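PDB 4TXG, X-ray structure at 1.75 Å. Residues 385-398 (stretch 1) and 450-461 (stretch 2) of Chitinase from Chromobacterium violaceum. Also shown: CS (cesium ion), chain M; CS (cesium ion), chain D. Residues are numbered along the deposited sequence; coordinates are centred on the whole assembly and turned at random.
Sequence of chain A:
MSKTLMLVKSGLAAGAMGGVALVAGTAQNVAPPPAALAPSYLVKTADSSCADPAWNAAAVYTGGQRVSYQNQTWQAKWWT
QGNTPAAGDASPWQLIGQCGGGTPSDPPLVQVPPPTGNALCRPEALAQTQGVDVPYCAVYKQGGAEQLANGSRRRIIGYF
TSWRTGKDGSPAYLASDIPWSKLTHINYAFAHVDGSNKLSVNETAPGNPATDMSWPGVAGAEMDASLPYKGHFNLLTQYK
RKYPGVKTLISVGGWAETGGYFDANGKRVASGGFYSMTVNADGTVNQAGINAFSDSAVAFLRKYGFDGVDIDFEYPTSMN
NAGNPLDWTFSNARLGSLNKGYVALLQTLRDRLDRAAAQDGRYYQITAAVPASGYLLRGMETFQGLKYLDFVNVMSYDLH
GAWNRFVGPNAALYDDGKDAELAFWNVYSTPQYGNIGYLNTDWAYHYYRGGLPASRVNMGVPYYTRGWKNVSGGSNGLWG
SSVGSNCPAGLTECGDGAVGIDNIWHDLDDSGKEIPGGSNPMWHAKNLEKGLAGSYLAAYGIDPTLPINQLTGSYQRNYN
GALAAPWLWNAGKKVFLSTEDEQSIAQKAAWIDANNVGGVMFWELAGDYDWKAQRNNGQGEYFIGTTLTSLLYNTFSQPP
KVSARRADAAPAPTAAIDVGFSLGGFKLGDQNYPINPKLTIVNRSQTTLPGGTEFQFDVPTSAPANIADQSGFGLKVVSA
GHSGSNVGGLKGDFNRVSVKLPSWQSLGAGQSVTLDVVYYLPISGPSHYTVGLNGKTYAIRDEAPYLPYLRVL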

# COMPACT_ATOMS: atom_id res chain seq x y z
N GLY A 385 -7.26 -0.48 -11.52
CA GLY A 385 -6.14 0.43 -11.71
C GLY A 385 -4.75 -0.16 -11.51
O GLY A 385 -3.76 0.47 -11.86
N LEU A 386 -4.66 -1.38 -10.96
CA LEU A 386 -3.36 -2.00 -10.72
C LEU A 386 -2.49 -2.11 -11.98
O LEU A 386 -1.26 -2.03 -11.90
CB LEU A 386 -3.53 -3.39 -10.11
CG LEU A 386 -4.08 -3.43 -8.68
CD1 LEU A 386 -4.27 -4.87 -8.23
CD2 LEU A 386 -3.13 -2.70 -7.73
N LYS A 387 -3.12 -2.27 -13.14
CA LYS A 387 -2.37 -2.47 -14.38
C LYS A 387 -1.51 -1.25 -14.75
O LYS A 387 -0.59 -1.37 -15.55
CB LYS A 387 -3.31 -2.80 -15.54
CG LYS A 387 -4.26 -1.67 -15.89
CD LYS A 387 -5.35 -2.09 -16.90
CE LYS A 387 -4.77 -2.41 -18.26
NZ LYS A 387 -5.84 -2.53 -19.30
N TYR A 388 -1.81 -0.08 -14.18
CA TYR A 388 -1.05 1.13 -14.52
C TYR A 388 0.16 1.36 -13.62
O TYR A 388 0.97 2.25 -13.89
CB TYR A 388 -1.98 2.35 -14.46
CG TYR A 388 -3.16 2.19 -15.38
CD1 TYR A 388 -2.98 2.13 -16.76
CD2 TYR A 388 -4.45 2.08 -14.88
CE1 TYR A 388 -4.05 1.96 -17.62
CE2 TYR A 388 -5.54 1.91 -15.75
CZ TYR A 388 -5.32 1.85 -17.11
OH TYR A 388 -6.38 1.69 -17.98
N LEU A 389 0.28 0.58 -12.55
CA LEU A 389 1.26 0.86 -11.52
C LEU A 389 2.53 0.03 -11.66
O LEU A 389 2.48 -1.20 -11.75
CB LEU A 389 0.65 0.61 -10.13
CG LEU A 389 -0.60 1.45 -9.87
CD1 LEU A 389 -1.27 1.02 -8.56
CD2 LEU A 389 -0.22 2.92 -9.81
N ASP A 390 3.67 0.70 -11.66
CA ASP A 390 4.93 -0.03 -11.66
C ASP A 390 5.00 -0.99 -10.49
O ASP A 390 5.44 -2.13 -10.63
CB ASP A 390 6.11 0.93 -11.63
CG ASP A 390 6.29 1.63 -12.95
OD1 ASP A 390 7.02 1.09 -13.80
OD2 ASP A 390 5.67 2.69 -13.14
N PHE A 391 4.57 -0.53 -9.32
CA PHE A 391 4.36 -1.43 -8.19
C PHE A 391 3.48 -0.77 -7.14
O PHE A 391 3.23 0.44 -7.20
CB PHE A 391 5.70 -1.91 -7.57
CG PHE A 391 6.63 -0.81 -7.11
CD1 PHE A 391 6.46 -0.20 -5.88
CD2 PHE A 391 7.73 -0.45 -7.89
CE1 PHE A 391 7.34 0.78 -5.43
CE2 PHE A 391 8.61 0.55 -7.45
CZ PHE A 391 8.42 1.16 -6.22
N VAL A 392 2.99 -1.57 -6.20
CA VAL A 392 2.22 -1.03 -5.09
C VAL A 392 2.99 -1.19 -3.79
O VAL A 392 3.78 -2.11 -3.65
CB VAL A 392 0.83 -1.69 -4.94
CG1 VAL A 392 -0.02 -1.39 -6.17
CG2 VAL A 392 0.94 -3.20 -4.72
N ASN A 393 2.75 -0.27 -2.86
CA ASN A 393 3.25 -0.36 -1.50
C ASN A 393 2.05 -0.61 -0.61
O ASN A 393 1.25 0.30 -0.39
CB ASN A 393 3.96 0.93 -1.10
CG ASN A 393 5.16 1.22 -1.97
OD1 ASN A 393 5.96 0.32 -2.23
ND2 ASN A 393 5.28 2.44 -2.45
N VAL A 394 1.91 -1.84 -0.13
CA VAL A 394 0.70 -2.21 0.58
C VAL A 394 0.80 -1.75 2.03
O VAL A 394 1.77 -2.07 2.72
CB VAL A 394 0.45 -3.73 0.54
CG1 VAL A 394 -0.82 -4.06 1.33
CG2 VAL A 394 0.34 -4.22 -0.92
N MET A 395 -0.18 -0.98 2.49
CA MET A 395 -0.14 -0.42 3.84
C MET A 395 -0.66 -1.45 4.84
O MET A 395 -1.73 -1.31 5.43
CB MET A 395 -0.92 0.90 3.90
CG MET A 395 -0.21 2.00 3.11
SD MET A 395 -1.06 3.60 3.13
CE MET A 395 -2.59 3.13 2.33
N SER A 396 0.13 -2.51 4.98
CA SER A 396 -0.15 -3.61 5.89
C SER A 396 0.31 -3.25 7.30
O SER A 396 1.13 -3.94 7.92
CB SER A 396 0.52 -4.90 5.39
OG SER A 396 1.80 -4.64 4.83
N TYR A 397 -0.22 -2.14 7.79
CA TYR A 397 -0.02 -1.70 9.15
C TYR A 397 -1.23 -0.84 9.48
O TYR A 397 -2.09 -0.63 8.61
CB TYR A 397 1.30 -0.94 9.33
CG TYR A 397 1.63 0.09 8.24
CD1 TYR A 397 0.84 1.22 8.04
CD2 TYR A 397 2.75 -0.07 7.43
CE1 TYR A 397 1.15 2.15 7.05
CE2 TYR A 397 3.07 0.86 6.45
CZ TYR A 397 2.27 1.97 6.27
OH TYR A 397 2.58 2.89 5.29
N ASP A 398 -1.31 -0.34 10.71
CA ASP A 398 -2.52 0.29 11.22
C ASP A 398 -3.75 -0.58 10.99
O ASP A 398 -4.85 -0.07 10.74
CB ASP A 398 -2.73 1.67 10.60
CG ASP A 398 -1.80 2.71 11.18
OD1 ASP A 398 -1.13 2.41 12.19
OD2 ASP A 398 -1.74 3.83 10.64
N GLY A 450 -4.06 -11.03 -7.15
CA GLY A 450 -5.13 -11.23 -8.10
C GLY A 450 -4.88 -10.47 -9.38
O GLY A 450 -5.21 -10.94 -10.47
N GLY A 451 -4.28 -9.28 -9.26
CA GLY A 451 -4.10 -8.41 -10.42
C GLY A 451 -2.66 -7.99 -10.67
O GLY A 451 -2.41 -7.18 -11.57
N LEU A 452 -1.72 -8.54 -9.89
CA LEU A 452 -0.29 -8.20 -9.99
C LEU A 452 0.60 -9.44 -9.84
O LEU A 452 0.30 -10.31 -9.04
CB LEU A 452 0.12 -7.19 -8.91
CG LEU A 452 -0.40 -5.75 -9.00
CD1 LEU A 452 -0.01 -4.98 -7.75
CD2 LEU A 452 0.14 -5.06 -10.25
N PRO A 453 1.73 -9.48 -10.57
CA PRO A 453 2.75 -10.48 -10.22
C PRO A 453 3.42 -10.11 -8.90
O PRO A 453 3.40 -8.94 -8.53
CB PRO A 453 3.74 -10.38 -11.38
CG PRO A 453 3.65 -8.92 -11.79
CD PRO A 453 2.16 -8.59 -11.65
N ALA A 454 4.02 -11.09 -8.22
CA ALA A 454 4.67 -10.84 -6.94
C ALA A 454 5.72 -9.75 -7.05
O ALA A 454 5.91 -8.97 -6.11
CB ALA A 454 5.29 -12.14 -6.39
N SER A 455 6.38 -9.68 -8.20
CA SER A 455 7.44 -8.70 -8.42
C SER A 455 6.96 -7.24 -8.36
O SER A 455 7.76 -6.33 -8.19
CB SER A 455 8.11 -8.95 -9.78
OG SER A 455 7.16 -8.87 -10.84
N ARG A 456 5.65 -7.02 -8.47
CA ARG A 456 5.12 -5.66 -8.45
C ARG A 456 4.37 -5.36 -7.16
O ARG A 456 3.62 -4.40 -7.09
CB ARG A 456 4.22 -5.40 -9.69
CG ARG A 456 5.06 -5.32 -10.99
CD ARG A 456 4.24 -5.30 -12.29
NE ARG A 456 3.26 -4.22 -12.32
CZ ARG A 456 2.05 -4.35 -12.87
NH1 ARG A 456 1.72 -5.50 -13.43
NH2 ARG A 456 1.19 -3.34 -12.84
N VAL A 457 4.59 -6.19 -6.14
CA VAL A 457 3.98 -5.96 -4.83
C VAL A 457 5.06 -5.80 -3.75
O VAL A 457 5.98 -6.61 -3.68
CB VAL A 457 3.05 -7.13 -4.42
CG1 VAL A 457 2.41 -6.86 -3.06
CG2 VAL A 457 1.97 -7.36 -5.49
N ASN A 458 4.94 -4.77 -2.93
CA ASN A 458 5.80 -4.62 -1.75
C ASN A 458 4.94 -4.49 -0.51
O ASN A 458 3.94 -3.77 -0.53
CB ASN A 458 6.73 -3.42 -1.89
CG ASN A 458 7.39 -3.37 -3.25
OD1 ASN A 458 8.37 -4.08 -3.51
ND2 ASN A 458 6.84 -2.58 -4.15
N MET A 459 5.31 -5.16 0.57
CA MET A 459 4.48 -5.14 1.77
C MET A 459 5.04 -4.17 2.81
O MET A 459 6.25 -4.13 3.05
CB MET A 459 4.39 -6.55 2.37
CG MET A 459 3.81 -7.57 1.39
SD MET A 459 2.26 -7.08 0.61
CE MET A 459 1.18 -6.95 2.03
N GLY A 460 4.15 -3.38 3.42
CA GLY A 460 4.57 -2.39 4.39
C GLY A 460 4.72 -2.92 5.81
O GLY A 460 3.97 -3.79 6.24
N VAL A 461 5.68 -2.38 6.54
CA VAL A 461 5.83 -2.63 7.97
C VAL A 461 6.00 -1.29 8.69
O VAL A 461 6.49 -0.32 8.09
CB VAL A 461 7.04 -3.53 8.29
CG1 VAL A 461 6.90 -4.89 7.62
CG2 VAL A 461 8.35 -2.85 7.87
CS CS M . 1.20 5.02 9.04
CS CS D . -2.09 5.30 6.08
O HOH W 1 1.33 5.41 5.76
O HOH W 2 -1.67 7.51 8.63
O HOH W 3 -5.08 5.44 6.93
O HOH W 4 0.23 7.01 4.46
O HOH W 5 -2.23 3.86 8.36

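The apolar centre of the contact lies on one face of the sheet where strands 391-395 and 457-461 run parallel, and where Val 392, Val 394, Val 457 and Met 459 all direct their side chains. CG1 of Val 457 packs 4.0 Å from CG2 of Val 394 and 4.3 Å from CG2 of Val 392, so it touches both valines of the neighbouring strand. The chain of apolar contacts continues at each end: Val 392 CG2 lies 3.6 Å from Leu 452 CD1, which in turn is 3.9 Å from Leu 386 CD2, while the flexible side chain of Met 459, with all three chi angles in m, brings CE to 3.6 Å from Val 394 CG1. Branched valines fill the space close to the backbone; the longer leucines and methionine reach across it.

Beneath this layer the strands are joined by a parallel ladder. Val 392 N donates to Arg 456 O (3.0 Å), Asn 458 N to Val 392 O (3.0 Å), Val 394 N to Asn 458 O (2.8 Å) and Gly 460 N to Val 394 O (2.8 Å). On the opposite face, Asn 458 turns its amide back to the ladder, and ND2 gives Val 392 O a second hydrogen bond at 3.1 Å.

Glycine suits position 460 because a CB there would clash with Val 394 O and with CE2 of Tyr 397, whose ring packs against the backbone, CD2 lying 3.8 Å from Gly 460 C. Beside it, Ser 396 OG donates to Gly 460 O at 2.7 Å.

At the other end, buried Arg 456 extends its guanidinium to the carbonyls where stretch 1 leaves its 3-10 segment. NH2 and NE of Arg 456 both donate to Leu 389 O, at 2.7 and 3.2 Å, and the same NE makes a weak hydrogen bond to Asp 390 O at 3.5 Å. Altogether the two stretches bury 739 Å².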